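Local coordinates for protein valine-pyruvate aminotransferase (Salmonella typhimurium, PDB 3G7Q) that probably catalyses the pyridoxal-phosphate-dependent transfer of an amino group from L-valine to pyruvate, giving 3-methyl-2-oxobutanoate and L-alanine, and so serves alanine biosynthesis, at residues N100-G106 and R257-A263; I214-N220 and N241-M246; L92-I96 and R235-N239. One frame throughout, in Å; residues are numbered along the deposited sequence. Where two conformers were deposited one is given.

Contact 1. Residues N100-G106 and R257-A263; sequences NIALTNG and RCGIIIA
Residues 101-104 and 259-262 pair as antiparallel strands, with I101, A102, L103 and T104 opposite I262, I261, I260 and G259. A102 and I261 exchange two backbone hydrogen bonds, as do T104 and G259. The pairing runs on to A263 N, which donates to N100 O. The N100 side chain adds a bond of its own: ND2 donates to A263 O at 3.0 Å, and that oxygen lies close to the plane of the N100 amide. E97 N holds the other end, OD1, so both ends of the amide are bonded, which should hold its rotation. On one face of the sheet I260 lies alongside two neighbours. Its CG1 meets L103 CD2 at 3.9 Å, and its CG2 meets I101 CG2 at 4.0 Å. On the other face T104 CG2 crosses the tip of I261, 3.9 Å from CD1. T104 OG1 sits between its backbone N and carbonyl carbon (chi1 66°). There it packs 3.4 Å from CA of G259, which has no side chain at this close spot, and donates to G106 O. Within this chain strand 101-104 is an outermost strand of the large mixed sheet. Helix 77-92 packs against I101, L103, I260 and I262. Helices 107-118 and 265-278 pack on the face of T104 and I261.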
loop_
_atom_site.group_PDB
_atom_site.type_symbol
_atom_site.label_atom_id
_atom_site.label_comp_id
_atom_site.label_asym_id
_atom_site.label_seq_id
_atom_site.Cartn_x
_atom_site.Cartn_y
_atom_site.Cartn_z
ATOM N N ASN A 100 -3.415 11.291 16.921
ATOM C CA ASN A 100 -2.601 10.190 17.409
ATOM C C ASN A 100 -2.770 8.924 16.572
ATOM O O ASN A 100 -2.200 7.889 16.916
ATOM C CB ASN A 100 -2.982 9.846 18.851
ATOM C CG ASN A 100 -2.731 10.973 19.805
ATOM O OD1 ASN A 100 -3.671 11.537 20.359
ATOM N ND2 ASN A 100 -1.466 11.362 19.955
ATOM N N ILE A 101 -3.489 9.002 15.456
ATOM C CA ILE A 101 -3.752 7.817 14.645
ATOM C C ILE A 101 -3.416 8.029 13.159
ATOM O O ILE A 101 -3.734 9.080 12.590
ATOM C CB ILE A 101 -5.227 7.419 14.747
ATOM C CG1 ILE A 101 -5.678 7.349 16.231
ATOM C CG2 ILE A 101 -5.461 6.094 14.055
ATOM C CD1 ILE A 101 -7.116 6.843 16.416
ATOM N N ALA A 102 -2.752 7.039 12.565
ATOM C CA ALA A 102 -2.434 7.034 11.121
ATOM C C ALA A 102 -2.865 5.682 10.565
ATOM O O ALA A 102 -2.808 4.658 11.264
ATOM C CB ALA A 102 -0.945 7.273 10.900
ATOM N N LEU A 103 -3.332 5.658 9.319
ATOM C CA LEU A 103 -3.745 4.423 8.683
ATOM C C LEU A 103 -2.748 4.070 7.594
ATOM O O LEU A 103 -2.164 4.963 6.983
ATOM C CB LEU A 103 -5.128 4.578 8.073
ATOM C CG LEU A 103 -6.240 5.070 8.991
ATOM C CD1 LEU A 103 -7.544 5.182 8.215
ATOM C CD2 LEU A 103 -6.382 4.119 10.180
ATOM N N THR A 104 -2.543 2.775 7.358
ATOM C CA THR A 104 -1.626 2.300 6.332
ATOM C C THR A 104 -2.307 1.133 5.624
ATOM O O THR A 104 -3.397 0.740 6.003
ATOM C CB THR A 104 -0.306 1.772 6.934
ATOM O OG1 THR A 104 -0.593 0.595 7.701
ATOM C CG2 THR A 104 0.403 2.843 7.816
ATOM N N ASN A 105 -1.593 0.578 4.649
ATOM C CA ASN A 105 -2.009 -0.567 3.845
ATOM C C ASN A 105 -1.949 -1.880 4.608
ATOM O O ASN A 105 -2.418 -2.910 4.124
ATOM C CB ASN A 105 -1.070 -0.667 2.626
ATOM C CG ASN A 105 -1.665 -1.455 1.483
ATOM O OD1 ASN A 105 -1.047 -2.385 0.963
ATOM N ND2 ASN A 105 -2.875 -1.099 1.093
ATOM N N GLY A 106 -1.345 -1.858 5.793
ATOM C CA GLY A 106 -1.199 -3.039 6.632
ATOM C C GLY A 106 -0.025 -2.950 7.583
ATOM O O GLY A 106 0.720 -1.965 7.596
ATOM N N ARG A 257 -7.221 -3.822 3.412
ATOM C CA ARG A 257 -5.831 -3.442 3.632
ATOM C C ARG A 257 -5.884 -2.290 4.548
ATOM O O ARG A 257 -5.866 -1.142 4.088
ATOM C CB ARG A 257 -5.178 -3.068 2.293
ATOM C CG ARG A 257 -4.798 -4.249 1.428
ATOM C CD ARG A 257 -3.685 -5.071 2.059
ATOM N NE ARG A 257 -3.166 -6.082 1.147
ATOM C CZ ARG A 257 -3.761 -7.236 0.863
ATOM N NH1 ARG A 257 -4.939 -7.548 1.394
ATOM N NH2 ARG A 257 -3.183 -8.082 0.012
ATOM N N CYS A 258 -5.992 -2.582 5.844
ATOM C CA CYS A 258 -6.122 -1.517 6.802
ATOM C C CYS A 258 -5.291 -1.681 8.082
ATOM O O CYS A 258 -5.714 -2.339 9.032
ATOM C CB CYS A 258 -7.587 -1.349 7.134
ATOM S SG CYS A 258 -7.863 0.187 7.924
ATOM N N GLY A 259 -4.105 -1.084 8.058
ATOM C CA GLY A 259 -3.192 -1.028 9.190
ATOM C C GLY A 259 -3.438 0.265 9.958
ATOM O O GLY A 259 -3.820 1.291 9.380
ATOM N N ILE A 260 -3.246 0.219 11.274
ATOM C CA ILE A 260 -3.491 1.362 12.129
ATOM C C ILE A 260 -2.269 1.602 12.996
ATOM O O ILE A 260 -1.720 0.644 13.534
ATOM C CB ILE A 260 -4.693 1.061 13.040
ATOM C CG1 ILE A 260 -5.963 0.862 12.205
ATOM C CG2 ILE A 260 -4.890 2.153 14.074
ATOM C CD1 ILE A 260 -7.090 0.160 12.954
ATOM N N ILE A 261 -1.837 2.847 13.136
ATOM C CA ILE A 261 -0.712 3.177 14.011
ATOM C C ILE A 261 -1.201 4.181 15.025
ATOM O O ILE A 261 -1.818 5.198 14.668
ATOM C CB ILE A 261 0.483 3.782 13.267
ATOM C CG1 ILE A 261 1.072 2.782 12.274
ATOM C CG2 ILE A 261 1.569 4.232 14.235
ATOM C CD1 ILE A 261 2.075 3.447 11.306
ATOM N N ILE A 262 -0.918 3.910 16.294
ATOM C CA ILE A 262 -1.297 4.818 17.389
ATOM C C ILE A 262 0.001 5.296 18.007
ATOM O O ILE A 262 0.810 4.481 18.433
ATOM C CB ILE A 262 -2.222 4.096 18.393
ATOM C CG1 ILE A 262 -3.510 3.661 17.671
ATOM C CG2 ILE A 262 -2.574 4.998 19.578
ATOM C CD1 ILE A 262 -4.199 2.577 18.339
ATOM N N ALA A 263 0.196 6.612 18.061
ATOM C CA ALA A 263 1.451 7.192 18.556
ATOM C C ALA A 263 1.262 8.645 18.904
ATOM O O ALA A 263 0.188 9.208 18.654
ATOM C CB ALA A 263 2.560 7.033 17.494
#

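Contact 2. Residues I214-N220 and N241-M246; sequences IPLVIDN and NIILCM
N241 and the strand that follows it pair with residues 214-220 as parallel neighbours in the central mixed sheet of a fold type I (aspartate aminotransferase-like) PLP enzyme. L216 and I218 each bond to the two residues that flank their partner. L216 N donates to N241 O, and L216 O accepts from I243 N. I218 N donates to I243 O at 2.8 Å, while I218 O receives C245 N. N220 N closes the series on C245 O at 2.7 Å. The alternate residues V217 and D219 turn their backbone groups to I184 and V186 of strand 181-187 and to R188 just after it. One side chain extends the pairing at the start. N241 CG lies anti to the backbone N (chi1 -162°), which brings ND2 to I214 O at 2.9 Å; the donor stands above the carbonyl plane. N241 N is itself met by N239 OD1. D219 OD1 accepts from A221 N. N220 ND2 has a weak bond to R188 O. Apolar side chains pack on both faces. I243 CD1 lies beside P215 CB at 3.6 Å and also touches V217 CG2. On the face of L216 and I218, I218 CD1 meets I242 CG2 at 3.9 Å. N220 OD1 lies 3.3 Å from CE of the selenomethionine M246.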
loop_
_atom_site.group_PDB
_atom_site.type_symbol
_atom_site.label_atom_id
_atom_site.label_comp_id
_atom_site.label_asym_id
_atom_site.label_seq_id
_atom_site.Cartn_x
_atom_site.Cartn_y
_atom_site.Cartn_z
ATOM N N ILE A 214 13.877 6.607 23.178
ATOM C CA ILE A 214 13.545 5.929 21.929
ATOM C C ILE A 214 12.174 5.294 22.104
ATOM O O ILE A 214 11.790 4.972 23.233
ATOM C CB ILE A 214 14.588 4.872 21.535
ATOM C CG1 ILE A 214 14.738 3.806 22.624
ATOM C CG2 ILE A 214 15.938 5.550 21.224
ATOM C CD1 ILE A 214 15.724 2.740 22.267
ATOM N N PRO A 215 11.424 5.143 20.997
ATOM C CA PRO A 215 10.087 4.562 21.116
ATOM C C PRO A 215 10.055 3.071 21.387
ATOM O O PRO A 215 10.970 2.336 20.986
ATOM C CB PRO A 215 9.478 4.781 19.726
ATOM C CG PRO A 215 10.659 4.886 18.799
ATOM C CD PRO A 215 11.754 5.514 19.606
ATOM N N LEU A 216 8.986 2.642 22.043
ATOM C CA LEU A 216 8.697 1.221 22.220
ATOM C C LEU A 216 7.570 0.924 21.260
ATOM O O LEU A 216 6.490 1.462 21.408
ATOM C CB LEU A 216 8.255 0.896 23.636
ATOM C CG LEU A 216 7.791 -0.536 23.908
ATOM C CD1 LEU A 216 8.859 -1.559 23.488
ATOM C CD2 LEU A 216 7.362 -0.691 25.405
ATOM N N VAL A 217 7.838 0.074 20.272
ATOM C CA VAL A 217 6.878 -0.239 19.235
ATOM C C VAL A 217 6.275 -1.593 19.567
ATOM O O VAL A 217 7.015 -2.557 19.791
ATOM C CB VAL A 217 7.562 -0.261 17.842
ATOM C CG1 VAL A 217 6.537 -0.509 16.751
ATOM C CG2 VAL A 217 8.297 1.067 17.579
ATOM N N ILE A 218 4.945 -1.657 19.629
ATOM C CA ILE A 218 4.218 -2.891 19.950
ATOM C C ILE A 218 3.261 -3.267 18.818
ATOM O O ILE A 218 2.341 -2.521 18.486
ATOM C CB ILE A 218 3.410 -2.788 21.265
ATOM C CG1 ILE A 218 4.301 -2.286 22.407
ATOM C CG2 ILE A 218 2.777 -4.152 21.588
ATOM C CD1 ILE A 218 3.554 -1.957 23.745
ATOM N N ASP A 219 3.510 -4.411 18.203
ATOM C CA ASP A 219 2.651 -4.913 17.162
ATOM C C ASP A 219 1.503 -5.690 17.835
ATOM O O ASP A 219 1.734 -6.752 18.424
ATOM C CB ASP A 219 3.412 -5.809 16.219
ATOM C CG ASP A 219 2.577 -6.198 15.007
ATOM O OD1 ASP A 219 1.369 -5.878 14.979
ATOM O OD2 ASP A 219 3.154 -6.778 14.078
ATOM N N ASN A 220 0.286 -5.142 17.723
ATOM C CA ASN A 220 -0.949 -5.649 18.358
ATOM C C ASN A 220 -1.898 -6.209 17.280
ATOM O O ASN A 220 -3.114 -6.194 17.466
ATOM C CB ASN A 220 -1.609 -4.507 19.107
ATOM C CG ASN A 220 -2.689 -4.926 20.133
ATOM O OD1 ASN A 220 -3.854 -4.523 20.040
ATOM N ND2 ASN A 220 -2.295 -5.686 21.104
ATOM N N ASN A 241 5.120 7.551 24.541
ATOM C CA ASN A 241 6.367 6.983 24.008
ATOM C C ASN A 241 6.152 5.598 23.396
ATOM O O ASN A 241 7.117 4.899 23.061
ATOM C CB ASN A 241 7.440 6.882 25.083
ATOM C CG ASN A 241 8.841 6.717 24.505
ATOM O OD1 ASN A 241 9.204 7.419 23.582
ATOM N ND2 ASN A 241 9.630 5.801 25.057
ATOM N N ILE A 242 4.898 5.178 23.289
ATOM C CA ILE A 242 4.590 3.882 22.695
ATOM C C ILE A 242 3.975 4.081 21.317
ATOM O O ILE A 242 3.198 5.009 21.090
ATOM C CB ILE A 242 3.684 3.045 23.595
ATOM C CG1 ILE A 242 4.487 2.614 24.823
ATOM C CG2 ILE A 242 3.170 1.806 22.835
ATOM C CD1 ILE A 242 3.743 1.854 25.796
ATOM N N ILE A 243 4.377 3.233 20.386
ATOM C CA ILE A 243 3.816 3.212 19.040
ATOM C C ILE A 243 3.120 1.859 18.941
ATOM O O ILE A 243 3.771 0.831 19.011
ATOM C CB ILE A 243 4.881 3.363 17.947
ATOM C CG1 ILE A 243 5.706 4.665 18.141
ATOM C CG2 ILE A 243 4.220 3.380 16.545
ATOM C CD1 ILE A 243 6.887 4.770 17.176
ATOM N N LEU A 244 1.804 1.874 18.753
ATOM C CA LEU A 244 0.993 0.661 18.753
ATOM C C LEU A 244 0.427 0.389 17.364
ATOM O O LEU A 244 -0.296 1.235 16.842
ATOM C CB LEU A 244 -0.119 0.863 19.784
ATOM C CG LEU A 244 -1.198 -0.177 20.062
ATOM C CD1 LEU A 244 -0.559 -1.501 20.348
ATOM C CD2 LEU A 244 -2.049 0.319 21.251
ATOM N N CYS A 245 0.723 -0.788 16.788
ATOM C CA CYS A 245 0.260 -1.139 15.445
ATOM C C CYS A 245 -0.874 -2.140 15.557
ATOM O O CYS A 245 -0.736 -3.157 16.241
ATOM C CB CYS A 245 1.381 -1.731 14.612
ATOM S SG CYS A 245 2.766 -0.561 14.445
HETATM N N MSE A 246 -1.987 -1.836 14.896
HETATM C CA MSE A 246 -3.158 -2.696 14.878
HETATM C C MSE A 246 -3.529 -2.955 13.429
HETATM O O MSE A 246 -3.025 -2.303 12.517
HETATM C CB MSE A 246 -4.310 -2.062 15.668
HETATM C CG MSE A 246 -3.959 -1.804 17.148
HETATM SE SE MSE A 246 -5.498 -1.074 18.073
HETATM C CE MSE A 246 -6.344 -3.146 18.443
#

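Contact 3. Residues L92-I96 and R235-N239; sequences LGWDI and RPLWN
W94 and W238 meet where two loops pack at the surface of the aminotransferase fold, one leaving helix 77-92, the other leading to strand 242-247. Both tryptophans turn toward the opposite loop. W238 takes the largest part in the contact. Its CB stands over the W94 six-membered ring, 3.7 Å from the centroid and 9° off the normal, a CH-pi contact. CG is anti to the backbone N (chi1 -170°), which carries the indole past W94 toward I96. The two ring systems are oblique to each other, with planes 34° apart. CD1 approaches L244 CB of strand 242-247. NE1 makes a weak hydrogen bond to I242 O. The far, six-membered ring takes I96 CD1 over one face, 3.4 Å from its centroid. CZ3, at the end, is also 4.0 Å from D95 O. D95 is the centre of an inverse gamma turn, which carries the chain from W94 to I96. L92 CD1 lies over the opposite face of W94, toward its rim. P236 CB comes to the W94 edge, 3.8 Å from CZ2. In the plane of the same ring W94 NE1 donates to a water at 3.1 Å, and that water makes a weak bond to P236 O.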
loop_
_atom_site.group_PDB
_atom_site.type_symbol
_atom_site.label_atom_id
_atom_site.label_comp_id
_atom_site.label_asym_id
_atom_site.label_seq_id
_atom_site.Cartn_x
_atom_site.Cartn_y
_atom_site.Cartn_z
ATOM N N LEU A 92 -11.046 1.899 26.844
ATOM C CA LEU A 92 -9.824 1.661 27.630
ATOM C C LEU A 92 -9.334 2.846 28.467
ATOM O O LEU A 92 -8.441 2.687 29.297
ATOM C CB LEU A 92 -8.711 1.190 26.695
ATOM C CG LEU A 92 -8.927 -0.152 26.001
ATOM C CD1 LEU A 92 -7.871 -0.397 24.888
ATOM C CD2 LEU A 92 -8.927 -1.315 26.992
ATOM N N GLY A 93 -9.911 4.017 28.261
ATOM C CA GLY A 93 -9.477 5.215 28.954
ATOM C C GLY A 93 -8.166 5.786 28.422
ATOM O O GLY A 93 -7.474 6.506 29.138
ATOM N N TRP A 94 -7.816 5.478 27.174
ATOM C CA TRP A 94 -6.590 6.037 26.592
ATOM C C TRP A 94 -6.859 7.452 26.057
ATOM O O TRP A 94 -7.884 7.696 25.412
ATOM C CB TRP A 94 -6.022 5.152 25.482
ATOM C CG TRP A 94 -5.561 3.792 25.898
ATOM C CD1 TRP A 94 -5.346 3.337 27.166
ATOM C CD2 TRP A 94 -5.118 2.754 25.021
ATOM N NE1 TRP A 94 -4.867 2.045 27.129
ATOM C CE2 TRP A 94 -4.720 1.664 25.825
ATOM C CE3 TRP A 94 -5.058 2.628 23.633
ATOM C CZ2 TRP A 94 -4.247 0.475 25.286
ATOM C CZ3 TRP A 94 -4.591 1.441 23.097
ATOM C CH2 TRP A 94 -4.205 0.374 23.922
ATOM N N ASP A 95 -5.938 8.380 26.317
ATOM C CA ASP A 95 -6.098 9.768 25.876
ATOM C C ASP A 95 -5.640 9.880 24.411
ATOM O O ASP A 95 -4.588 10.419 24.112
ATOM C CB ASP A 95 -5.318 10.692 26.803
ATOM C CG ASP A 95 -5.521 12.156 26.488
ATOM O OD1 ASP A 95 -6.409 12.503 25.682
ATOM O OD2 ASP A 95 -4.774 12.968 27.069
ATOM N N ILE A 96 -6.465 9.350 23.515
ATOM C CA ILE A 96 -6.176 9.305 22.088
ATOM C C ILE A 96 -7.076 10.284 21.349
ATOM O O ILE A 96 -8.239 10.405 21.668
ATOM C CB ILE A 96 -6.422 7.871 21.535
ATOM C CG1 ILE A 96 -5.488 6.859 22.194
ATOM C CG2 ILE A 96 -6.186 7.770 20.036
ATOM C CD1 ILE A 96 -4.048 7.286 22.182
ATOM N N ARG A 235 -2.110 -6.979 30.441
ATOM C CA ARG A 235 -2.656 -5.643 30.675
ATOM C C ARG A 235 -2.318 -4.762 29.492
ATOM O O ARG A 235 -1.157 -4.650 29.116
ATOM C CB ARG A 235 -2.083 -5.026 31.943
ATOM C CG ARG A 235 -2.519 -3.579 32.152
ATOM C CD ARG A 235 -1.924 -2.965 33.423
ATOM N NE ARG A 235 -2.154 -3.886 34.503
ATOM C CZ ARG A 235 -1.257 -4.695 35.063
ATOM N NH1 ARG A 235 0.037 -4.647 34.743
ATOM N NH2 ARG A 235 -1.663 -5.521 36.011
ATOM N N PRO A 236 -3.329 -4.126 28.879
ATOM C CA PRO A 236 -2.989 -3.234 27.772
ATOM C C PRO A 236 -2.136 -2.057 28.242
ATOM O O PRO A 236 -2.225 -1.652 29.420
ATOM C CB PRO A 236 -4.360 -2.776 27.262
ATOM C CG PRO A 236 -5.321 -3.841 27.756
ATOM C CD PRO A 236 -4.785 -4.213 29.082
ATOM N N LEU A 237 -1.314 -1.534 27.339
ATOM C CA LEU A 237 -0.402 -0.446 27.639
ATOM C C LEU A 237 -0.330 0.570 26.525
ATOM O O LEU A 237 -0.100 0.215 25.371
ATOM C CB LEU A 237 1.023 -0.978 27.841
ATOM C CG LEU A 237 2.149 0.025 28.194
ATOM C CD1 LEU A 237 1.915 0.693 29.535
ATOM C CD2 LEU A 237 3.542 -0.641 28.181
ATOM N N TRP A 238 -0.521 1.834 26.872
ATOM C CA TRP A 238 -0.248 2.913 25.924
ATOM C C TRP A 238 0.130 4.173 26.688
ATOM O O TRP A 238 -0.412 4.451 27.773
ATOM C CB TRP A 238 -1.390 3.221 24.945
ATOM C CG TRP A 238 -0.884 4.181 23.861
ATOM C CD1 TRP A 238 -0.183 3.841 22.727
ATOM C CD2 TRP A 238 -0.997 5.608 23.839
ATOM N NE1 TRP A 238 0.151 4.970 22.016
ATOM C CE2 TRP A 238 -0.351 6.065 22.665
ATOM C CE3 TRP A 238 -1.590 6.542 24.686
ATOM C CZ2 TRP A 238 -0.277 7.411 22.331
ATOM C CZ3 TRP A 238 -1.508 7.864 24.366
ATOM C CH2 TRP A 238 -0.861 8.296 23.189
ATOM N N ASN A 239 1.147 4.856 26.173
ATOM C CA ASN A 239 1.545 6.180 26.661
ATOM C C ASN A 239 2.203 6.869 25.470
ATOM O O ASN A 239 2.445 6.223 24.439
ATOM C CB ASN A 239 2.415 6.104 27.920
ATOM C CG ASN A 239 3.726 5.404 27.694
ATOM O OD1 ASN A 239 4.502 5.797 26.838
ATOM N ND2 ASN A 239 3.999 4.379 28.502
HETATM O O HOH W 1 -4.951 0.333 29.726
#

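In the fold
Contacts 1 and 2 belong to one seven-stranded mixed sheet, their centres about 12 Å apart. Strands 242-247 and 259-262 follow each other in the chain and are neighbours in the sheet. They join the two contacts, so 101-104, 259-262, 242-247 and 216-219 lie in that order across it. Along the chain contact 2 is nested inside the loop closed by contact 1. Contact 3 crosses both in sequence. It lies about 16 Å from contact 1 and about 12 Å from contact 2, centre to centre. Its tryptophans pack on I262 and L244, and I96 touches I101. The two loops thus lie against side chains of the seven-stranded sheet, the central sheet of the large domain in this fold.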